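Long-range contacts in testis-expressed protein 101 (Mus musculus, PDB 7BPS), which controls binding of sperm to the zona pellucida and migration of spermatozoa into the oviduct, probably through the adhesion molecule ADAM3: residues V42-D48 and G78-I82; Q143-L149 and E187-S193. All blocks are in the same frame, centred on the assembly; numbering follows the deposited sequence.

Contact 1 of 2, residues V42-D48 and G78-I82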
ATOM      1  N   VAL A  42       0.439   3.558   6.107  1.00 32.09           N
ATOM      2  CA  VAL A  42       0.181   2.168   5.651  1.00 32.19           C
ATOM      3  C   VAL A  42      -0.322   2.225   4.221  1.00 30.39           C
ATOM      4  O   VAL A  42      -1.125   3.106   3.929  1.00 35.77           O
ATOM      5  CB  VAL A  42      -0.806   1.460   6.590  1.00 33.72           C
ATOM      6  CG1 VAL A  42      -2.132   2.205   6.731  1.00 33.92           C
ATOM      7  CG2 VAL A  42      -1.016   0.030   6.172  1.00 33.10           C
ATOM      8  N   LEU A  43       0.137   1.303   3.383  1.00 31.37           N
ATOM      9  CA  LEU A  43      -0.347   1.080   2.001  1.00 31.15           C
ATOM     10  C   LEU A  43      -0.856  -0.356   1.925  1.00 31.88           C
ATOM     11  O   LEU A  43      -0.141  -1.254   2.389  1.00 30.64           O
ATOM     12  CB  LEU A  43       0.804   1.314   1.021  1.00 30.45           C
ATOM     13  CG  LEU A  43       0.491   1.096  -0.455  1.00 33.02           C
ATOM     14  CD1 LEU A  43      -0.678   1.923  -0.933  1.00 33.05           C
ATOM     15  CD2 LEU A  43       1.703   1.418  -1.296  1.00 32.67           C
ATOM     16  N   LEU A  44      -2.047  -0.554   1.356  1.00 31.84           N
ATOM     17  CA  LEU A  44      -2.698  -1.884   1.221  1.00 31.84           C
ATOM     18  C   LEU A  44      -2.976  -2.122  -0.249  1.00 28.01           C
ATOM     19  O   LEU A  44      -3.569  -1.252  -0.876  1.00 31.47           O
ATOM     20  CB  LEU A  44      -3.993  -1.916   2.041  1.00 31.66           C
ATOM     21  CG  LEU A  44      -3.797  -1.718   3.544  1.00 33.18           C
ATOM     22  CD1 LEU A  44      -4.042  -0.273   3.961  1.00 37.50           C
ATOM     23  CD2 LEU A  44      -4.685  -2.645   4.341  1.00 31.47           C
ATOM     24  N   ILE A  45      -2.534  -3.250  -0.781  1.00 31.47           N
ATOM     25  CA  ILE A  45      -2.710  -3.601  -2.223  1.00 33.36           C
ATOM     26  C   ILE A  45      -3.266  -5.022  -2.324  1.00 32.90           C
ATOM     27  O   ILE A  45      -2.723  -5.933  -1.669  1.00 33.62           O
ATOM     28  CB  ILE A  45      -1.395  -3.451  -2.988  1.00 31.14           C
ATOM     29  CG1 ILE A  45      -0.787  -2.061  -2.795  1.00 37.37           C
ATOM     30  CG2 ILE A  45      -1.612  -3.768  -4.446  1.00 34.72           C
ATOM     31  CD1 ILE A  45       0.678  -1.973  -3.135  1.00 39.56           C
ATOM     32  N   LYS A  46      -4.285  -5.170  -3.162  1.00 33.09           N
ATOM     33  CA  LYS A  46      -5.113  -6.383  -3.308  1.00 35.94           C
ATOM     34  C   LYS A  46      -5.418  -6.559  -4.794  1.00 34.64           C
ATOM     35  O   LYS A  46      -5.637  -5.540  -5.483  1.00 34.20           O
ATOM     36  CB  LYS A  46      -6.389  -6.138  -2.513  1.00 42.15           C
ATOM     37  CG  LYS A  46      -7.230  -7.356  -2.203  1.00 52.98           C
ATOM     38  CD  LYS A  46      -8.645  -6.995  -1.832  1.00 55.73           C
ATOM     39  CE  LYS A  46      -9.412  -8.216  -1.381  1.00 64.89           C
ATOM     40  NZ  LYS A  46      -9.429  -9.266  -2.428  1.00 69.48           N
ATOM     41  N   ALA A  47      -5.431  -7.790  -5.284  1.00 31.46           N
ATOM     42  CA  ALA A  47      -6.093  -8.117  -6.562  1.00 33.07           C
ATOM     43  C   ALA A  47      -7.393  -8.852  -6.238  1.00 31.91           C
ATOM     44  O   ALA A  47      -7.615  -9.173  -5.098  1.00 29.80           O
ATOM     45  CB  ALA A  47      -5.189  -8.910  -7.479  1.00 32.62           C
ATOM     46  N   ASP A  48      -8.225  -9.081  -7.243  1.00 35.66           N
ATOM     47  CA  ASP A  48      -9.488  -9.830  -7.085  1.00 32.83           C
ATOM     48  C   ASP A  48      -9.171 -11.189  -6.464  1.00 30.32           C
ATOM     49  O   ASP A  48      -8.321 -11.890  -7.001  1.00 30.46           O
ATOM     50  CB  ASP A  48     -10.149 -10.017  -8.448  1.00 38.52           C
ATOM     51  CG  ASP A  48     -11.533 -10.626  -8.351  1.00 34.76           C
ATOM     52  OD1 ASP A  48     -12.101 -10.614  -7.243  1.00 31.05           O
ATOM     53  OD2 ASP A  48     -12.019 -11.051  -9.388  1.00 35.86           O
ATOM     54  N   GLY A  78     -11.419  -5.290  -9.287  1.00 31.10           N
ATOM     55  CA  GLY A  78     -10.087  -5.813  -9.616  1.00 33.92           C
ATOM     56  C   GLY A  78      -9.028  -5.376  -8.607  1.00 32.34           C
ATOM     57  O   GLY A  78      -9.200  -5.614  -7.354  1.00 29.76           O
ATOM     58  N   LEU A  79      -7.961  -4.764  -9.117  1.00 29.97           N
ATOM     59  CA  LEU A  79      -6.866  -4.214  -8.284  1.00 29.80           C
ATOM     60  C   LEU A  79      -7.403  -3.056  -7.439  1.00 31.99           C
ATOM     61  O   LEU A  79      -8.204  -2.231  -7.957  1.00 32.28           O
ATOM     62  CB  LEU A  79      -5.725  -3.747  -9.192  1.00 29.19           C
ATOM     63  CG  LEU A  79      -5.167  -4.794 -10.144  1.00 29.72           C
ATOM     64  CD1 LEU A  79      -3.902  -4.253 -10.829  1.00 31.87           C
ATOM     65  CD2 LEU A  79      -4.912  -6.131  -9.442  1.00 28.51           C
ATOM     66  N   VAL A  80      -6.964  -3.001  -6.192  1.00 32.27           N
ATOM     67  CA  VAL A  80      -7.289  -1.925  -5.216  1.00 34.24           C
ATOM     68  C   VAL A  80      -5.978  -1.548  -4.532  1.00 36.08           C
ATOM     69  O   VAL A  80      -5.281  -2.483  -4.006  1.00 36.43           O
ATOM     70  CB  VAL A  80      -8.315  -2.393  -4.171  1.00 35.15           C
ATOM     71  CG1 VAL A  80      -8.668  -1.274  -3.204  1.00 35.22           C
ATOM     72  CG2 VAL A  80      -9.554  -2.964  -4.827  1.00 40.81           C
ATOM     73  N   ALA A  81      -5.650  -0.256  -4.519  1.00 34.37           N
ATOM     74  CA  ALA A  81      -4.516   0.285  -3.750  1.00 31.49           C
ATOM     75  C   ALA A  81      -5.031   1.472  -2.939  1.00 33.27           C
ATOM     76  O   ALA A  81      -5.667   2.356  -3.532  1.00 32.28           O
ATOM     77  CB  ALA A  81      -3.380   0.618  -4.685  1.00 30.52           C
ATOM     78  N   ILE A  82      -4.800   1.459  -1.623  1.00 34.65           N
ATOM     79  CA  ILE A  82      -5.295   2.487  -0.666  1.00 34.25           C
ATOM     80  C   ILE A  82      -4.196   2.798   0.354  1.00 32.84           C
ATOM     81  O   ILE A  82      -3.539   1.850   0.814  1.00 28.26           O
ATOM     82  CB  ILE A  82      -6.558   1.979   0.040  1.00 35.60           C
ATOM     83  CG1 ILE A  82      -7.760   2.023  -0.903  1.00 41.23           C
ATOM     84  CG2 ILE A  82      -6.802   2.756   1.325  1.00 37.89           C
ATOM     85  CD1 ILE A  82      -9.031   1.394  -0.326  1.00 44.36           C
TER

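Contact 2 of 2, residues Q143-L149 and E187-S193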
ATOM      1  N   GLN A 143      -8.585  -3.321 -18.571  1.00 36.19           N
ATOM      2  CA  GLN A 143      -7.294  -3.934 -19.041  1.00 36.61           C
ATOM      3  C   GLN A 143      -6.857  -5.105 -18.149  1.00 33.57           C
ATOM      4  O   GLN A 143      -7.320  -5.197 -17.010  1.00 34.90           O
ATOM      5  CB  GLN A 143      -6.170  -2.878 -19.097  1.00 34.98           C
ATOM      6  CG  GLN A 143      -5.819  -2.215 -17.766  1.00 36.67           C
ATOM      7  CD  GLN A 143      -4.695  -1.193 -17.801  1.00 37.71           C
ATOM      8  OE1 GLN A 143      -3.951  -0.997 -16.834  1.00 40.85           O
ATOM      9  NE2 GLN A 143      -4.578  -0.486 -18.902  1.00 35.34           N
ATOM     10  N   CYS A 144      -6.018  -5.995 -18.674  1.00 33.04           N
ATOM     11  CA  CYS A 144      -5.129  -6.856 -17.863  1.00 33.07           C
ATOM     12  C   CYS A 144      -3.884  -6.045 -17.542  1.00 32.54           C
ATOM     13  O   CYS A 144      -3.437  -5.256 -18.386  1.00 34.50           O
ATOM     14  CB  CYS A 144      -4.783  -8.162 -18.553  1.00 33.74           C
ATOM     15  SG  CYS A 144      -6.232  -9.209 -18.884  1.00 38.30           S
ATOM     16  N   TYR A 145      -3.403  -6.193 -16.322  1.00 33.48           N
ATOM     17  CA  TYR A 145      -2.230  -5.485 -15.769  1.00 30.32           C
ATOM     18  C   TYR A 145      -1.294  -6.529 -15.161  1.00 29.83           C
ATOM     19  O   TYR A 145      -1.769  -7.416 -14.465  1.00 30.08           O
ATOM     20  CB  TYR A 145      -2.700  -4.403 -14.798  1.00 28.86           C
ATOM     21  CG  TYR A 145      -1.617  -3.723 -14.004  1.00 29.47           C
ATOM     22  CD1 TYR A 145      -1.115  -4.296 -12.863  1.00 28.26           C
ATOM     23  CD2 TYR A 145      -1.112  -2.494 -14.373  1.00 29.73           C
ATOM     24  CE1 TYR A 145      -0.176  -3.659 -12.083  1.00 29.00           C
ATOM     25  CE2 TYR A 145      -0.172  -1.837 -13.601  1.00 30.28           C
ATOM     26  CZ  TYR A 145       0.319  -2.429 -12.460  1.00 28.49           C
ATOM     27  OH  TYR A 145       1.268  -1.812 -11.687  1.00 28.84           O
ATOM     28  N   GLN A 146      -0.006  -6.420 -15.499  1.00 32.70           N
ATOM     29  CA  GLN A 146       1.128  -7.151 -14.875  1.00 30.76           C
ATOM     30  C   GLN A 146       2.172  -6.105 -14.497  1.00 30.52           C
ATOM     31  O   GLN A 146       2.789  -5.552 -15.416  1.00 33.62           O
ATOM     32  CB  GLN A 146       1.724  -8.191 -15.834  1.00 30.70           C
ATOM     33  CG  GLN A 146       0.697  -9.188 -16.365  1.00 31.88           C
ATOM     34  CD  GLN A 146       0.058  -8.698 -17.642  1.00 33.07           C
ATOM     35  OE1 GLN A 146       0.729  -8.087 -18.459  1.00 38.34           O
ATOM     36  NE2 GLN A 146      -1.230  -8.950 -17.823  1.00 29.52           N
ATOM     37  N   GLY A 147       2.296  -5.794 -13.210  1.00 30.08           N
ATOM     38  CA  GLY A 147       3.143  -4.700 -12.729  1.00 32.31           C
ATOM     39  C   GLY A 147       4.066  -5.107 -11.597  1.00 30.98           C
ATOM     40  O   GLY A 147       3.881  -6.191 -10.982  1.00 31.72           O
ATOM     41  N   ARG A 148       5.013  -4.220 -11.324  1.00 32.71           N
ATOM     42  CA  ARG A 148       6.019  -4.333 -10.244  1.00 36.94           C
ATOM     43  C   ARG A 148       6.082  -2.964  -9.583  1.00 32.77           C
ATOM     44  O   ARG A 148       6.182  -1.951 -10.299  1.00 29.33           O
ATOM     45  CB  ARG A 148       7.342  -4.876 -10.813  1.00 45.00           C
ATOM     46  CG  ARG A 148       8.473  -5.070  -9.815  1.00 53.06           C
ATOM     47  CD  ARG A 148       9.468  -6.134 -10.257  1.00 57.33           C
ATOM     48  NE  ARG A 148       9.187  -7.376  -9.539  1.00 65.54           N
ATOM     49  CZ  ARG A 148       8.738  -8.518 -10.070  1.00 61.34           C
ATOM     50  NH1 ARG A 148       8.511  -8.657 -11.367  1.00 65.32           N
ATOM     51  NH2 ARG A 148       8.553  -9.555  -9.278  1.00 63.15           N
ATOM     52  N   LEU A 149       5.942  -2.946  -8.257  1.00 34.51           N
ATOM     53  CA  LEU A 149       6.043  -1.732  -7.436  1.00 33.93           C
ATOM     54  C   LEU A 149       7.328  -1.833  -6.637  1.00 37.50           C
ATOM     55  O   LEU A 149       7.471  -2.804  -5.912  1.00 36.83           O
ATOM     56  CB  LEU A 149       4.821  -1.599  -6.530  1.00 33.94           C
ATOM     57  CG  LEU A 149       3.488  -1.479  -7.266  1.00 35.82           C
ATOM     58  CD1 LEU A 149       2.368  -1.276  -6.264  1.00 33.58           C
ATOM     59  CD2 LEU A 149       3.503  -0.358  -8.299  1.00 36.19           C
ATOM     60  N   GLU A 187       6.740   2.454 -10.436  1.00 35.57           N
ATOM     61  CA  GLU A 187       5.787   1.477 -11.001  1.00 34.06           C
ATOM     62  C   GLU A 187       6.262   1.185 -12.418  1.00 31.21           C
ATOM     63  O   GLU A 187       6.502   2.132 -13.147  1.00 32.32           O
ATOM     64  CB  GLU A 187       4.345   2.013 -10.968  1.00 32.46           C
ATOM     65  CG  GLU A 187       3.355   1.099 -11.688  1.00 32.05           C
ATOM     66  CD  GLU A 187       1.880   1.438 -11.518  1.00 32.67           C
ATOM     67  OE1 GLU A 187       1.561   2.340 -10.725  1.00 31.38           O
ATOM     68  OE2 GLU A 187       1.047   0.789 -12.187  1.00 31.91           O
ATOM     69  N   THR A 188       6.357  -0.085 -12.790  1.00 31.41           N
ATOM     70  CA  THR A 188       6.591  -0.521 -14.186  1.00 34.71           C
ATOM     71  C   THR A 188       5.519  -1.574 -14.452  1.00 36.12           C
ATOM     72  O   THR A 188       5.076  -2.221 -13.469  1.00 32.88           O
ATOM     73  CB  THR A 188       8.048  -0.987 -14.383  1.00 35.80           C
ATOM     74  OG1 THR A 188       8.296  -2.007 -13.425  1.00 39.74           O
ATOM     75  CG2 THR A 188       9.079   0.102 -14.147  1.00 35.61           C
ATOM     76  N   CYS A 189       5.079  -1.729 -15.695  1.00 34.73           N
ATOM     77  CA  CYS A 189       4.039  -2.732 -16.004  1.00 35.46           C
ATOM     78  C   CYS A 189       4.020  -3.082 -17.485  1.00 36.68           C
ATOM     79  O   CYS A 189       4.590  -2.319 -18.308  1.00 38.08           O
ATOM     80  CB  CYS A 189       2.673  -2.235 -15.534  1.00 33.82           C
ATOM     81  SG  CYS A 189       1.688  -1.415 -16.810  1.00 36.13           S
ATOM     82  N   SER A 190       3.378  -4.208 -17.770  1.00 37.32           N
ATOM     83  CA  SER A 190       2.658  -4.502 -19.030  1.00 37.66           C
ATOM     84  C   SER A 190       1.157  -4.397 -18.778  1.00 34.63           C
ATOM     85  O   SER A 190       0.681  -4.715 -17.641  1.00 34.19           O
ATOM     86  CB  SER A 190       2.964  -5.881 -19.505  1.00 40.50           C
ATOM     87  OG  SER A 190       4.336  -6.016 -19.680  1.00 47.40           O
ATOM     88  N   TYR A 191       0.426  -4.088 -19.832  1.00 34.09           N
ATOM     89  CA  TYR A 191      -1.047  -4.023 -19.804  1.00 35.61           C
ATOM     90  C   TYR A 191      -1.559  -4.353 -21.197  1.00 38.01           C
ATOM     91  O   TYR A 191      -0.858  -4.147 -22.180  1.00 36.31           O
ATOM     92  CB  TYR A 191      -1.517  -2.665 -19.287  1.00 36.32           C
ATOM     93  CG  TYR A 191      -1.230  -1.508 -20.206  1.00 36.94           C
ATOM     94  CD1 TYR A 191       0.014  -0.886 -20.215  1.00 37.50           C
ATOM     95  CD2 TYR A 191      -2.223  -1.014 -21.045  1.00 37.55           C
ATOM     96  CE1 TYR A 191       0.276   0.187 -21.053  1.00 37.88           C
ATOM     97  CE2 TYR A 191      -1.982   0.067 -21.874  1.00 37.16           C
ATOM     98  CZ  TYR A 191      -0.739   0.676 -21.859  1.00 37.58           C
ATOM     99  OH  TYR A 191      -0.509   1.736 -22.663  1.00 42.49           O
ATOM    100  N   GLN A 192      -2.762  -4.909 -21.239  1.00 43.21           N
ATOM    101  CA  GLN A 192      -3.486  -5.242 -22.483  1.00 40.72           C
ATOM    102  C   GLN A 192      -4.875  -4.642 -22.318  1.00 40.07           C
ATOM    103  O   GLN A 192      -5.638  -5.235 -21.535  1.00 36.74           O
ATOM    104  CB  GLN A 192      -3.517  -6.765 -22.672  1.00 40.72           C
ATOM    105  CG  GLN A 192      -2.149  -7.429 -22.715  1.00 38.08           C
ATOM    106  CD  GLN A 192      -1.574  -7.729 -21.358  1.00 39.55           C
ATOM    107  OE1 GLN A 192      -0.440  -7.349 -21.074  1.00 42.84           O
ATOM    108  NE2 GLN A 192      -2.343  -8.423 -20.531  1.00 37.44           N
ATOM    109  N   SER A 193      -5.132  -3.488 -22.944  1.00 42.31           N
ATOM    110  CA  SER A 193      -6.446  -2.789 -22.960  1.00 44.20           C
ATOM    111  C   SER A 193      -7.468  -3.677 -23.645  1.00 44.13           C
ATOM    112  O   SER A 193      -7.066  -4.378 -24.565  1.00 44.27           O
ATOM    113  CB  SER A 193      -6.429  -1.467 -23.669  1.00 42.94           C
ATOM    114  OG  SER A 193      -5.265  -0.741 -23.329  1.00 54.32           O
TER

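Contact 1 of 2, residues V42-D48 and G78-I82
L44 and I82, then K46 and V80, trade backbone hydrogen bonds in two antiparallel pairs that join strands 37-46 and 80-88 in the sheet of the first u-PAR/Ly-6 domain, a three-finger fold. The axes of the short strand segments run at 176° to each other. In the first pair L44 N donates to I82 O at 2.9 Å, and I82 N donates back to L44 O; in the second, K46 N reaches V80 O and V80 N reaches K46 O, each at 3.0 Å. All eight backbone atoms of these pairs are thus satisfied across the seam. Between them sits the non-hydrogen-bonded pair I45-A81, whose backbones bond outward instead, I45 to V53 and A81 to Y73, so both strands are interior to the sheet. CA-H groups supplement all four acceptors: I45 CA lies 3.3 Å from V80 O, and L43, A81 and L79 direct their CA-H groups to I82 O, L44 O and K46 O. L44, K46, V80 and I82 share one face, where W103 touches the first three. I45 and A81 occupy the other, with I45 CG1 set 4.2 Å from A81 CB. With L43 CG set trans to the amide nitrogen (chi1 179°) and chi2 near 56°, CD1 comes within 3.4 Å of I82 O. Beyond the strand T50 serves twice, its hydroxyl bonded to A47 N and its carbonyl weakly to K46 NZ, which also donates to A47 O; L79 bonds through its backbone to C165 of the second domain. Past the last bonded pair, side chains also meet, A47 CB lying 3.4 Å from the CD2 methyl of L79.

Contact 2 of 2, residues Q143-L149 and E187-S193
Q143-L149 and E187-S193 run antiparallel, their axes at 171° and 4.5 Å apart at closest, and six backbone hydrogen bonds link C144 with Q192, Q146 with S190 and R148 with T188 in the antiparallel sheet of the second u-PAR/Ly-6 domain, a three-finger fold. Y145 swings CG away from its own backbone N (chi1 172°), and its ring extends over G147 toward E187. The hydroxyl donates to E187 OE2 at 2.7 Å, arriving from above a carboxylate plane turned 82° from the ring. Backbone N atoms of L173 and M174 also bond the carboxylate, one to each oxygen, so OE2 accepts twice and the negative charge is probably well stabilised. L149 lies alongside E187, its CD2 3.7 Å from E187 CB. On the opposite face the amide planes of Q146 and Q192 are nearly coplanar. Disulfides fasten both strands elsewhere, C144 to C120 and C189 to C171. C189, whose SG is half of the second of these, lies obliquely against the tyrosine: CB is 3.5 Å from Y145 CE2, and SG 4.6 Å from the Y145 ring centroid.

In the fold
Contact 1 belongs to the first Ly6/uPAR domain and contact 2 to the second; their centres are about 14 Å apart, and the two meet directly. L79 CD1 packs on Y145 CD1 at 3.4 Å, and I45 CD1 on L149 CD1 at 3.6 Å, so aliphatic side chains and the ring of Y145 bridge the tandem domains. Contact 1, about 7 Å from the chain centre, is the more buried; contact 2 lies about 16 Å out and is partly exposed. Y191 and S193 of contact 2 neighbour a protein-linked glycan, and the C144 side chain is about 5 Å from a sulfate ion, probably a crystallisation component.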